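Local atomic coordinates of 2-dehydropantoate 2-reductase (Enterococcus faecium, PDB entry 3WFI), a protein that acts as an NAD-binding D-mandelate dehydrogenase of the ketopantoate reductase family, whose namesake members reduce 2-dehydropantoate to (R)-pantoate with NADPH. Residues E34-I39 / L57-Q62; I124-W129 / D178-S183; A188-T193 / A243-C248; A206-T211 / S247-E252; A219-E224 / T292-F297. All blocks are in the same frame, centred on the assembly; numbering follows the deposited sequence.

Contact 1: residues E34-I39 / L57-Q62; sequences EHVQQI and LPIVLQ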
# COMPACT_ATOMS: atom_id res chain seq x y z
N GLU B 34 28.63 -15.04 -25.72
CA GLU B 34 30.04 -15.43 -25.56
C GLU B 34 30.14 -16.82 -24.91
O GLU B 34 31.08 -17.57 -25.18
CB GLU B 34 30.79 -14.43 -24.68
CG GLU B 34 30.68 -12.96 -25.05
CD GLU B 34 31.28 -12.06 -23.98
OE1 GLU B 34 32.18 -12.54 -23.23
OE2 GLU B 34 30.86 -10.88 -23.89
N HIS B 35 29.19 -17.11 -24.02
CA HIS B 35 29.08 -18.42 -23.35
C HIS B 35 28.79 -19.51 -24.37
O HIS B 35 29.46 -20.54 -24.40
CB HIS B 35 27.95 -18.36 -22.32
CG HIS B 35 27.93 -19.51 -21.35
ND1 HIS B 35 29.06 -19.99 -20.73
CD2 HIS B 35 26.90 -20.24 -20.86
CE1 HIS B 35 28.73 -20.97 -19.92
NE2 HIS B 35 27.43 -21.14 -19.98
N VAL B 36 27.79 -19.25 -25.21
CA VAL B 36 27.37 -20.18 -26.25
C VAL B 36 28.52 -20.45 -27.22
O VAL B 36 28.82 -21.60 -27.52
CB VAL B 36 26.13 -19.64 -27.00
CG1 VAL B 36 25.80 -20.52 -28.20
CG2 VAL B 36 24.93 -19.55 -26.07
N GLN B 37 29.17 -19.38 -27.69
CA GLN B 37 30.24 -19.50 -28.68
C GLN B 37 31.45 -20.24 -28.12
O GLN B 37 32.05 -21.07 -28.82
CB GLN B 37 30.64 -18.10 -29.17
CG GLN B 37 31.60 -18.09 -30.34
CD GLN B 37 31.01 -18.73 -31.57
OE1 GLN B 37 29.94 -18.33 -32.04
NE2 GLN B 37 31.69 -19.73 -32.10
N GLN B 38 31.82 -19.96 -26.87
CA GLN B 38 32.96 -20.64 -26.25
C GLN B 38 32.72 -22.15 -26.15
O GLN B 38 33.59 -22.94 -26.50
CB GLN B 38 33.34 -20.03 -24.89
CG GLN B 38 34.28 -18.84 -25.01
CD GLN B 38 35.52 -19.15 -25.80
OE1 GLN B 38 36.32 -20.01 -25.41
NE2 GLN B 38 35.71 -18.44 -26.90
N ILE B 39 31.53 -22.53 -25.70
CA ILE B 39 31.16 -23.94 -25.59
C ILE B 39 31.06 -24.61 -26.97
O ILE B 39 31.46 -25.74 -27.12
CB ILE B 39 29.85 -24.13 -24.78
CG1 ILE B 39 30.07 -23.69 -23.33
CG2 ILE B 39 29.38 -25.59 -24.82
CD1 ILE B 39 28.81 -23.47 -22.52
N LEU B 57 29.22 -30.51 -25.44
CA LEU B 57 27.78 -30.49 -25.26
C LEU B 57 27.17 -29.66 -26.36
O LEU B 57 27.65 -28.56 -26.63
CB LEU B 57 27.40 -29.90 -23.90
CG LEU B 57 27.38 -30.77 -22.65
CD1 LEU B 57 27.82 -32.21 -22.88
CD2 LEU B 57 28.15 -30.15 -21.50
N PRO B 58 26.14 -30.20 -27.03
CA PRO B 58 25.37 -29.36 -27.93
C PRO B 58 24.85 -28.11 -27.20
O PRO B 58 24.38 -28.19 -26.08
CB PRO B 58 24.21 -30.27 -28.34
CG PRO B 58 24.70 -31.65 -28.15
CD PRO B 58 25.68 -31.60 -27.02
N ILE B 59 24.97 -26.95 -27.83
CA ILE B 59 24.47 -25.72 -27.23
C ILE B 59 23.95 -24.81 -28.31
O ILE B 59 24.54 -24.69 -29.40
CB ILE B 59 25.54 -25.00 -26.38
CG1 ILE B 59 24.95 -23.77 -25.69
CG2 ILE B 59 26.74 -24.59 -27.24
CD1 ILE B 59 25.75 -23.28 -24.49
N VAL B 60 22.83 -24.15 -28.01
CA VAL B 60 22.25 -23.17 -28.91
C VAL B 60 21.89 -21.90 -28.15
O VAL B 60 21.48 -21.95 -26.98
CB VAL B 60 21.01 -23.72 -29.63
CG1 VAL B 60 21.43 -24.67 -30.73
CG2 VAL B 60 20.08 -24.42 -28.66
N LEU B 61 22.06 -20.76 -28.82
CA LEU B 61 21.44 -19.51 -28.38
C LEU B 61 19.94 -19.74 -28.27
O LEU B 61 19.35 -20.39 -29.12
CB LEU B 61 21.67 -18.36 -29.39
CG LEU B 61 22.48 -17.13 -28.97
CD1 LEU B 61 22.42 -16.10 -30.09
CD2 LEU B 61 21.98 -16.53 -27.66
N GLN B 62 19.32 -19.19 -27.24
CA GLN B 62 17.92 -19.49 -26.97
C GLN B 62 16.94 -19.15 -28.10
O GLN B 62 15.93 -19.83 -28.28
CB GLN B 62 17.49 -18.89 -25.63
CG GLN B 62 16.88 -17.51 -25.67
CD GLN B 62 16.52 -17.02 -24.28
OE1 GLN B 62 17.33 -17.08 -23.36
NE2 GLN B 62 15.28 -16.55 -24.11
O HOH W 1 30.11 -28.07 -27.50
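I59 meets V36 and I39 where helix 33-42 lies over strand 59-61, and its side chain is a compact example of how one branched residue joins a helix to a sheet. At its root, I59 CB lies 4.2 Å from I39 CG2. There the chain forks. The CG2 branch sits between the backbone N and the carbonyl carbon, rests against I39 CG2 and comes within 3.7 Å of V36 O. The longer branch starts with CG1 anti to the backbone N (chi1 -176°), beside V36 CG1. It ends in CD1, which touches I39 CD1 at 3.6 Å, the two side chains crossing at about a right angle. V36 in turn reaches the strand backbone, its CG1 being 3.8 Å from L61 N.

The two short segments run nearly antiparallel, at 150°, as in a beta-alpha-beta crossover from strand 25-30 to the parallel, adjacent strand 59-61 of the Rossmann domain, here with strands 44-47 and 52-55 inserted after the helix. V36 is also close to D30, an NAD(+)-binding residue on strand 25-30. One water spans the L57 end of the contact, donating to I39 O and to L57 O at 2.7 Å each. With no direct hydrogen bond between the segments, the chemistry implies cohesion through buried methyl contacts, with a single solvent bridge as the directional element.

Contact 2: residues I124-W129 / D178-S183; sequences IGNTMW and DNIHYS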
# COMPACT_ATOMS: atom_id res chain seq x y z
N ILE B 124 8.18 -29.63 -9.91
CA ILE B 124 8.83 -28.53 -9.21
C ILE B 124 9.86 -29.11 -8.27
O ILE B 124 9.63 -30.16 -7.67
CB ILE B 124 7.83 -27.68 -8.42
CG1 ILE B 124 6.89 -28.56 -7.58
CG2 ILE B 124 7.01 -26.83 -9.37
CD1 ILE B 124 6.13 -27.79 -6.52
N GLY B 125 11.00 -28.44 -8.13
CA GLY B 125 12.04 -28.93 -7.26
C GLY B 125 13.00 -27.89 -6.70
O GLY B 125 12.98 -26.72 -7.07
N ASN B 126 13.82 -28.35 -5.77
CA ASN B 126 14.89 -27.55 -5.17
C ASN B 126 16.17 -28.28 -5.40
O ASN B 126 16.20 -29.51 -5.35
CB ASN B 126 14.67 -27.39 -3.65
CG ASN B 126 13.44 -26.58 -3.31
OD1 ASN B 126 12.82 -26.77 -2.27
ND2 ASN B 126 13.08 -25.66 -4.19
N THR B 127 17.25 -27.55 -5.66
CA THR B 127 18.57 -28.15 -5.76
C THR B 127 19.48 -27.59 -4.67
O THR B 127 19.47 -26.38 -4.41
CB THR B 127 19.21 -27.97 -7.15
OG1 THR B 127 20.58 -28.42 -7.11
CG2 THR B 127 19.19 -26.50 -7.60
N MET B 128 20.24 -28.46 -4.02
CA MET B 128 21.17 -28.06 -2.96
C MET B 128 22.63 -28.21 -3.40
O MET B 128 23.55 -28.04 -2.59
CB MET B 128 20.89 -28.84 -1.67
CG MET B 128 19.87 -28.13 -0.76
SD MET B 128 18.17 -28.75 -0.67
CE MET B 128 17.78 -29.29 -2.33
N TRP B 129 22.84 -28.49 -4.68
CA TRP B 129 24.17 -28.49 -5.28
C TRP B 129 24.73 -27.07 -5.34
O TRP B 129 23.96 -26.12 -5.32
CB TRP B 129 24.12 -29.07 -6.70
CG TRP B 129 23.86 -30.53 -6.70
CD1 TRP B 129 22.65 -31.16 -6.85
CD2 TRP B 129 24.84 -31.56 -6.53
NE1 TRP B 129 22.82 -32.52 -6.78
CE2 TRP B 129 24.15 -32.79 -6.59
CE3 TRP B 129 26.22 -31.56 -6.32
CZ2 TRP B 129 24.81 -34.02 -6.45
CZ3 TRP B 129 26.88 -32.78 -6.20
CH2 TRP B 129 26.17 -33.99 -6.26
N ASP B 178 6.90 -34.93 -1.08
CA ASP B 178 5.53 -34.41 -1.21
C ASP B 178 5.35 -33.08 -0.49
O ASP B 178 4.24 -32.59 -0.32
CB ASP B 178 4.50 -35.44 -0.72
CG ASP B 178 4.61 -35.73 0.78
OD1 ASP B 178 5.39 -35.06 1.49
OD2 ASP B 178 3.90 -36.66 1.25
N ASN B 179 6.45 -32.47 -0.07
CA ASN B 179 6.33 -31.24 0.71
C ASN B 179 6.90 -30.03 -0.01
O ASN B 179 6.91 -28.94 0.57
CB ASN B 179 7.00 -31.43 2.06
CG ASN B 179 6.67 -30.34 3.05
OD1 ASN B 179 7.56 -29.63 3.53
ND2 ASN B 179 5.38 -30.17 3.36
N ILE B 180 7.31 -30.21 -1.27
CA ILE B 180 7.98 -29.16 -2.05
C ILE B 180 7.02 -28.00 -2.31
O ILE B 180 7.38 -26.84 -2.19
CB ILE B 180 8.47 -29.66 -3.44
CG1 ILE B 180 9.48 -30.79 -3.31
CG2 ILE B 180 9.08 -28.52 -4.25
CD1 ILE B 180 10.68 -30.45 -2.45
N HIS B 181 5.79 -28.33 -2.70
CA HIS B 181 4.82 -27.32 -3.13
C HIS B 181 4.48 -26.44 -1.93
O HIS B 181 4.45 -25.21 -2.02
CB HIS B 181 3.58 -28.02 -3.67
CG HIS B 181 2.72 -27.16 -4.55
ND1 HIS B 181 2.95 -25.82 -4.76
CD2 HIS B 181 1.62 -27.48 -5.27
CE1 HIS B 181 2.03 -25.35 -5.58
NE2 HIS B 181 1.21 -26.33 -5.90
N TYR B 182 4.23 -27.09 -0.79
CA TYR B 182 3.95 -26.41 0.46
C TYR B 182 5.09 -25.50 0.84
O TYR B 182 4.86 -24.34 1.17
CB TYR B 182 3.72 -27.42 1.58
CG TYR B 182 3.32 -26.80 2.92
CD1 TYR B 182 2.01 -26.82 3.35
CD2 TYR B 182 4.27 -26.22 3.75
CE1 TYR B 182 1.65 -26.29 4.57
CE2 TYR B 182 3.93 -25.66 4.98
CZ TYR B 182 2.61 -25.71 5.39
OH TYR B 182 2.25 -25.15 6.59
N SER B 183 6.32 -26.01 0.77
CA SER B 183 7.47 -25.25 1.25
C SER B 183 7.77 -24.07 0.34
O SER B 183 8.22 -23.02 0.80
CB SER B 183 8.72 -26.14 1.45
OG SER B 183 9.63 -25.97 0.39
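I124 and I180 carry the apolar part of this contact, which brings strand 122-127 against the start of helix 180-191. The two side chains lie alongside each other but point opposite ways, with I124 CD1 3.8 Å from I180 CG2. The same methyl continues onto the next helix residue and approaches H181 CA at 3.7 Å, with H181 CB close by. CG1 of I124 is turned between its backbone N and carbonyl carbon (chi1 48°), beside I180 CG2. The I180 CG2 methyl also packs on the strand backbone, 4.2 Å from G125 CA.

Polar groups line the other end without bonding across it. N126 OD1 is 4.3 Å from I180 CD1 and 4.2 Å from S183 OG, so the amide borders the helix rather than gripping it. Its ND2 makes a weak bond to G125 O at 3.1 Å and another weak one to N105 OD1, a residue that binds NAD(+), which places this end of the contact beside the cofactor site. On the helix side, S183 N donates to N179 O at 3.0 Å, while H181 N is taken up by Q150 OE1.

Strand 147-151, which carries Q150, runs antiparallel to strand 122-127, and I180 also packs on its E148 and Q150. The contact therefore lies where the Rossmann-type sheet gives way to the helical C-terminal region: helix 180-191 leads into that region, with its first turn lodged against two adjacent strands of the sheet.

Contact 3: residues A188-T193 / A243-C248; sequences ACVNGT and AHCESC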
# COMPACT_ATOMS: atom_id res chain seq x y z
N ALA B 188 7.35 -18.27 -0.31
CA ALA B 188 6.81 -17.13 -1.07
C ALA B 188 6.08 -16.14 -0.16
O ALA B 188 6.07 -14.93 -0.45
CB ALA B 188 5.89 -17.60 -2.19
N CYS B 189 5.49 -16.65 0.92
CA CYS B 189 4.87 -15.78 1.92
C CYS B 189 5.92 -14.85 2.55
O CYS B 189 5.69 -13.65 2.70
CB CYS B 189 4.15 -16.61 3.01
SG CYS B 189 2.61 -17.40 2.45
N VAL B 190 7.09 -15.39 2.88
CA VAL B 190 8.21 -14.55 3.34
C VAL B 190 8.60 -13.53 2.26
O VAL B 190 8.81 -12.35 2.56
CB VAL B 190 9.46 -15.39 3.70
CG1 VAL B 190 10.58 -14.49 4.19
CG2 VAL B 190 9.12 -16.45 4.74
N ASN B 191 8.68 -13.98 1.01
CA ASN B 191 9.09 -13.11 -0.09
C ASN B 191 8.00 -12.09 -0.44
O ASN B 191 8.31 -11.00 -0.93
CB ASN B 191 9.46 -13.91 -1.33
CG ASN B 191 10.73 -14.71 -1.14
OD1 ASN B 191 11.57 -14.40 -0.28
ND2 ASN B 191 10.86 -15.78 -1.90
N GLY B 192 6.75 -12.43 -0.16
CA GLY B 192 5.62 -11.55 -0.38
C GLY B 192 5.30 -10.58 0.74
O GLY B 192 4.34 -9.81 0.63
N THR B 193 6.07 -10.62 1.83
CA THR B 193 5.87 -9.73 2.97
C THR B 193 7.08 -8.86 3.22
O THR B 193 6.98 -7.65 3.15
CB THR B 193 5.49 -10.50 4.25
OG1 THR B 193 6.42 -11.57 4.49
CG2 THR B 193 4.10 -11.08 4.11
N ALA B 243 4.34 -16.72 11.75
CA ALA B 243 5.49 -16.73 12.69
C ALA B 243 6.81 -16.84 11.93
O ALA B 243 7.80 -16.17 12.27
CB ALA B 243 5.36 -17.86 13.70
N HIS B 244 6.82 -17.64 10.88
CA HIS B 244 8.03 -17.81 10.06
C HIS B 244 8.43 -16.51 9.34
O HIS B 244 9.61 -16.14 9.30
CB HIS B 244 7.81 -18.94 9.04
CG HIS B 244 8.99 -19.17 8.15
ND1 HIS B 244 10.24 -19.50 8.65
CD2 HIS B 244 9.12 -19.15 6.80
CE1 HIS B 244 11.08 -19.66 7.64
NE2 HIS B 244 10.43 -19.44 6.51
N CYS B 245 7.45 -15.81 8.77
CA CYS B 245 7.68 -14.48 8.22
C CYS B 245 8.26 -13.54 9.29
O CYS B 245 9.23 -12.81 9.02
CB CYS B 245 6.38 -13.89 7.68
SG CYS B 245 5.74 -14.73 6.21
N GLU B 246 7.65 -13.55 10.47
CA GLU B 246 8.03 -12.64 11.55
C GLU B 246 9.36 -12.95 12.22
O GLU B 246 9.95 -12.08 12.87
CB GLU B 246 6.88 -12.53 12.57
CG GLU B 246 5.65 -11.88 11.94
CD GLU B 246 4.51 -11.68 12.91
OE1 GLU B 246 4.54 -12.23 14.02
OE2 GLU B 246 3.55 -10.99 12.54
N SER B 247 9.85 -14.18 12.05
CA SER B 247 11.19 -14.54 12.51
C SER B 247 12.29 -13.72 11.81
O SER B 247 13.39 -13.56 12.35
CB SER B 247 11.44 -16.04 12.32
OG SER B 247 11.65 -16.38 10.96
N CYS B 248 11.98 -13.17 10.64
CA CYS B 248 12.90 -12.25 9.95
C CYS B 248 13.14 -10.93 10.68
O CYS B 248 14.11 -10.23 10.38
CB CYS B 248 12.38 -11.94 8.56
SG CYS B 248 12.26 -13.37 7.48
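H244 O, in the residue whose ring meets V190 across the contact, accepts a bond from S247 OG at 2.6 Å. The hydroxyl stands 23° out of the carbonyl plane, with a C=O...donor angle of 134°. A weak bond from S247 N reaches the same oxygen, which is thus met by both the side chain and, weakly, the backbone of S247.

The imidazole of H244 has CG anti to the backbone N (chi1 180°), an extended start from which the ring meets V190. There V190 CG2 comes to 3.4 Å from H244 CD2, with NE2 next nearest, and the two side chains cross at about a right angle. The sister methyl, V190 CG1, turns to the following turn of the partner segment and lies 3.9 Å from C248 SG.

C245 meets the V190 backbone, and the arrangement illustrates close helix-helix approach in the all-helical C-terminal domain of the family: V190 CA and C245 CA are only 4.9 Å apart. A small thiol faces this closely spaced backbone. C245 SG lies 3.7 Å from V190 N and 4.0 Å from C189 CB, so it packs against peptide atoms as much as against a side chain.

T193 touches the sulphur from farther along its segment, with its OG1 3.7 Å from C245 SG. Helix 214-231 closes over these groups, F225 packing on C189, I221 on T193 and V218 on C245.

Contact 4: residues A206-T211 / S247-E252; sequences AELGKT and SCFDPE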
# COMPACT_ATOMS: atom_id res chain seq x y z
N ALA B 206 14.21 -5.80 10.80
CA ALA B 206 14.07 -5.47 12.21
C ALA B 206 13.24 -4.21 12.44
O ALA B 206 12.40 -4.18 13.34
CB ALA B 206 15.42 -5.33 12.88
N GLU B 207 13.48 -3.16 11.66
CA GLU B 207 12.71 -1.93 11.81
C GLU B 207 11.24 -2.13 11.41
O GLU B 207 10.32 -1.57 12.02
CB GLU B 207 13.35 -0.77 11.04
CG GLU B 207 14.73 -0.31 11.55
CD GLU B 207 15.48 0.58 10.56
OE1 GLU B 207 15.31 0.46 9.32
OE2 GLU B 207 16.30 1.41 11.05
N LEU B 208 11.00 -2.94 10.39
CA LEU B 208 9.63 -3.28 10.03
C LEU B 208 8.92 -3.93 11.23
O LEU B 208 7.80 -3.55 11.60
CB LEU B 208 9.60 -4.20 8.81
CG LEU B 208 8.25 -4.78 8.41
CD1 LEU B 208 7.26 -3.68 8.06
CD2 LEU B 208 8.45 -5.74 7.25
N GLY B 209 9.61 -4.90 11.85
CA GLY B 209 9.07 -5.62 12.99
C GLY B 209 8.79 -4.77 14.22
O GLY B 209 7.93 -5.11 15.02
N LYS B 210 9.51 -3.66 14.36
CA LYS B 210 9.25 -2.71 15.44
C LYS B 210 7.99 -1.86 15.25
O LYS B 210 7.57 -1.18 16.20
CB LYS B 210 10.46 -1.79 15.64
CG LYS B 210 11.67 -2.54 16.13
CD LYS B 210 12.82 -1.59 16.43
CE LYS B 210 14.15 -2.22 16.11
NZ LYS B 210 15.25 -1.31 16.51
N THR B 211 7.36 -1.90 14.08
CA THR B 211 6.15 -1.10 13.86
C THR B 211 4.89 -1.78 14.44
O THR B 211 4.85 -3.01 14.56
CB THR B 211 5.96 -0.78 12.37
OG1 THR B 211 5.60 -1.96 11.65
CG2 THR B 211 7.26 -0.20 11.79
N SER B 247 9.85 -14.18 12.05
CA SER B 247 11.19 -14.54 12.51
C SER B 247 12.29 -13.72 11.81
O SER B 247 13.39 -13.56 12.35
CB SER B 247 11.44 -16.04 12.32
OG SER B 247 11.65 -16.38 10.96
N CYS B 248 11.98 -13.17 10.64
CA CYS B 248 12.90 -12.25 9.95
C CYS B 248 13.14 -10.93 10.68
O CYS B 248 14.11 -10.23 10.38
CB CYS B 248 12.38 -11.94 8.56
SG CYS B 248 12.26 -13.37 7.48
N PHE B 249 12.25 -10.59 11.61
CA PHE B 249 12.38 -9.35 12.39
C PHE B 249 13.52 -9.38 13.41
O PHE B 249 13.86 -8.34 13.96
CB PHE B 249 11.11 -9.05 13.19
CG PHE B 249 9.86 -8.85 12.36
CD1 PHE B 249 9.91 -8.41 11.04
CD2 PHE B 249 8.61 -9.06 12.95
CE1 PHE B 249 8.73 -8.22 10.31
CE2 PHE B 249 7.44 -8.87 12.23
CZ PHE B 249 7.50 -8.45 10.91
N ASP B 250 14.05 -10.57 13.71
CA ASP B 250 15.01 -10.68 14.83
C ASP B 250 16.32 -9.99 14.45
O ASP B 250 17.01 -10.46 13.55
CB ASP B 250 15.24 -12.15 15.18
CG ASP B 250 15.95 -12.34 16.53
OD1 ASP B 250 15.77 -13.40 17.16
OD2 ASP B 250 16.69 -11.43 16.95
N PRO B 251 16.68 -8.89 15.13
CA PRO B 251 17.96 -8.23 14.79
C PRO B 251 19.22 -9.06 15.07
O PRO B 251 20.26 -8.81 14.46
CB PRO B 251 17.95 -6.98 15.67
CG PRO B 251 17.06 -7.31 16.81
CD PRO B 251 16.04 -8.27 16.31
N GLU B 252 19.12 -10.06 15.95
CA GLU B 252 20.27 -10.92 16.26
C GLU B 252 20.61 -11.90 15.13
O GLU B 252 21.75 -12.38 15.04
CB GLU B 252 20.04 -11.68 17.57
CG GLU B 252 19.91 -10.76 18.76
CD GLU B 252 19.95 -11.48 20.10
OE1 GLU B 252 19.96 -12.73 20.13
OE2 GLU B 252 19.98 -10.79 21.13
O HOH W 2 12.21 -6.30 15.21
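The short helix 205-209 packs on the loop joining helices 238-246 and 260-267, and the meeting of G209 with F249 is a clear case of a CH-pi contact made by a backbone carbon. G209 CA stands 3.3 Å from the ring centroid of F249, over the centre of one face and 11° off the normal. Glycine has no side chain to intervene, which allows the helix backbone to sit on the aromatic surface. L208 adds an apolar contact, its CD2 3.9 Å from F249 CE1, the two side chains crossing obliquely.

A206 extends the contact through both its backbone and its methyl. A206 CA makes a CA-H...O approach of 3.4 Å to F249 O, and A206 CB packs on P251 CB at 4.1 Å. One water donates both to A206 O and to F249 O. Just beyond, D250 OD2 accepts from E252 N at 3.0 Å in an Asx turn, the donor lying above the carboxylate plane.

Around this site, F249 also packs on M194 of helix 194-201 and A214 of helix 214-231, while L208 touches C198, L201 and A214. T211 packs on A304 of the second subunit.

Contact 5: residues A219-E224 / T292-F297; sequences ATIVNE and TPYCDF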
# COMPACT_ATOMS: atom_id res chain seq x y z
N ALA B 219 -0.00 -10.67 8.42
CA ALA B 219 -1.08 -11.64 8.58
C ALA B 219 -2.07 -11.58 7.44
O ALA B 219 -2.53 -12.62 6.94
CB ALA B 219 -1.80 -11.45 9.90
N THR B 220 -2.42 -10.35 7.03
CA THR B 220 -3.37 -10.17 5.95
C THR B 220 -2.82 -10.74 4.65
O THR B 220 -3.55 -11.42 3.91
CB THR B 220 -3.74 -8.67 5.78
OG1 THR B 220 -4.25 -8.16 7.02
CG2 THR B 220 -4.79 -8.48 4.71
N ILE B 221 -1.56 -10.44 4.35
CA ILE B 221 -0.95 -10.93 3.11
C ILE B 221 -0.86 -12.46 3.11
O ILE B 221 -1.20 -13.11 2.11
CB ILE B 221 0.44 -10.29 2.86
CG1 ILE B 221 0.27 -8.82 2.51
CG2 ILE B 221 1.18 -11.01 1.73
CD1 ILE B 221 1.53 -7.99 2.74
N VAL B 222 -0.42 -13.04 4.22
CA VAL B 222 -0.28 -14.50 4.29
C VAL B 222 -1.63 -15.18 4.09
O VAL B 222 -1.72 -16.22 3.44
CB VAL B 222 0.38 -14.94 5.62
CG1 VAL B 222 0.29 -16.44 5.79
CG2 VAL B 222 1.82 -14.49 5.67
N ASN B 223 -2.70 -14.58 4.61
CA ASN B 223 -4.03 -15.14 4.40
C ASN B 223 -4.46 -15.13 2.96
O ASN B 223 -5.13 -16.05 2.51
CB ASN B 223 -5.07 -14.45 5.29
CG ASN B 223 -5.20 -15.15 6.61
OD1 ASN B 223 -5.81 -16.21 6.69
ND2 ASN B 223 -4.65 -14.56 7.65
N GLU B 224 -4.05 -14.11 2.22
CA GLU B 224 -4.32 -14.08 0.78
C GLU B 224 -3.57 -15.21 0.06
O GLU B 224 -4.16 -15.94 -0.73
CB GLU B 224 -3.95 -12.70 0.19
CG GLU B 224 -4.81 -11.57 0.71
CD GLU B 224 -4.53 -10.22 0.06
OE1 GLU B 224 -3.64 -10.14 -0.81
OE2 GLU B 224 -5.19 -9.24 0.46
N THR B 292 -7.54 -10.58 -3.43
CA THR B 292 -6.17 -10.42 -2.96
C THR B 292 -5.73 -8.94 -2.93
O THR B 292 -4.71 -8.58 -3.51
CB THR B 292 -5.17 -11.21 -3.84
OG1 THR B 292 -5.23 -10.68 -5.17
CG2 THR B 292 -5.49 -12.71 -3.86
N PRO B 293 -6.51 -8.09 -2.25
CA PRO B 293 -6.29 -6.65 -2.32
C PRO B 293 -4.94 -6.19 -1.80
O PRO B 293 -4.38 -5.25 -2.36
CB PRO B 293 -7.43 -6.09 -1.48
CG PRO B 293 -7.79 -7.19 -0.54
CD PRO B 293 -7.61 -8.44 -1.34
N TYR B 294 -4.43 -6.80 -0.73
CA TYR B 294 -3.12 -6.39 -0.21
C TYR B 294 -2.01 -6.74 -1.22
O TYR B 294 -1.11 -5.95 -1.44
CB TYR B 294 -2.82 -6.99 1.18
CG TYR B 294 -3.41 -6.23 2.36
CD1 TYR B 294 -4.71 -5.72 2.33
CD2 TYR B 294 -2.66 -6.02 3.51
CE1 TYR B 294 -5.23 -5.05 3.42
CE2 TYR B 294 -3.17 -5.34 4.60
CZ TYR B 294 -4.46 -4.85 4.55
OH TYR B 294 -4.99 -4.18 5.62
N CYS B 295 -2.10 -7.90 -1.85
CA CYS B 295 -1.13 -8.26 -2.91
C CYS B 295 -1.27 -7.32 -4.10
O CYS B 295 -0.25 -6.89 -4.66
CB CYS B 295 -1.30 -9.73 -3.35
SG CYS B 295 -0.71 -10.97 -2.17
N ASP B 296 -2.50 -6.98 -4.46
CA ASP B 296 -2.76 -5.99 -5.54
C ASP B 296 -2.10 -4.63 -5.20
O ASP B 296 -1.35 -4.07 -5.99
CB ASP B 296 -4.26 -5.77 -5.73
CG ASP B 296 -5.00 -7.03 -6.22
OD1 ASP B 296 -4.38 -8.10 -6.48
OD2 ASP B 296 -6.25 -6.95 -6.30
N PHE B 297 -2.40 -4.13 -4.01
CA PHE B 297 -1.96 -2.79 -3.56
C PHE B 297 -0.44 -2.72 -3.37
O PHE B 297 0.20 -1.76 -3.81
CB PHE B 297 -2.68 -2.43 -2.26
CG PHE B 297 -2.70 -0.95 -1.91
CD1 PHE B 297 -3.22 -0.56 -0.69
CD2 PHE B 297 -2.25 0.04 -2.79
CE1 PHE B 297 -3.28 0.77 -0.33
CE2 PHE B 297 -2.30 1.37 -2.43
CZ PHE B 297 -2.81 1.74 -1.20
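E224 on helix 214-231 holds the N-terminal turn of helix 293-308 through two hydrogen bonds from successive backbone amides: Y294 N to E224 OE2 at 2.8 Å and C295 N to E224 OE1 at 2.9 Å. Each oxygen uses its syn lone pair, and both N-H...O angles are 157°. This is the recurring pattern of a carboxylate bound at a helix N terminus, here buried in the helical C-terminal domain. The positive end of the helix dipole would probably favour the charged form of E224. Its chain is extended beyond CG (chi2 -176°), carrying the carboxylate over to the neighbouring helix, and P293 CD packs beside OE2.

Outward from this pair, T220 makes a CH-pi contact: its CG2 lies 3.3 Å from the Y294 ring centroid, over the centre of one face. T220 OG1 bonds back to K216 O. The tyrosine also serves the dimer, its OH bonding to E300 OE1 of the second subunit and its ring stacking on F297 of that subunit. At the ring's edge, near its plane, lies I221 CG1, 3.8 Å from Y294 CB.

How the contacts relate
From the N terminus, contact 1 closes the first loop, entirely within the Rossmann-type region, at strand 59-61 on one border of the large sheet. Contact 2 follows in series; its loop runs from the same sheet to helix 180-191 and so couples the nucleotide-binding part to the helical one. The same helix then reaches contact 3, about 18 Å away between centres. Contacts 3 and 4 finish on a common stretch, sharing S247 and C248. Contact 5 crosses both, since 219-224 falls inside their loops and 292-297 beyond them; I221 and V222 pack directly on contact 3. Together, contacts 3 to 5 interlock the helices of the C-terminal domain.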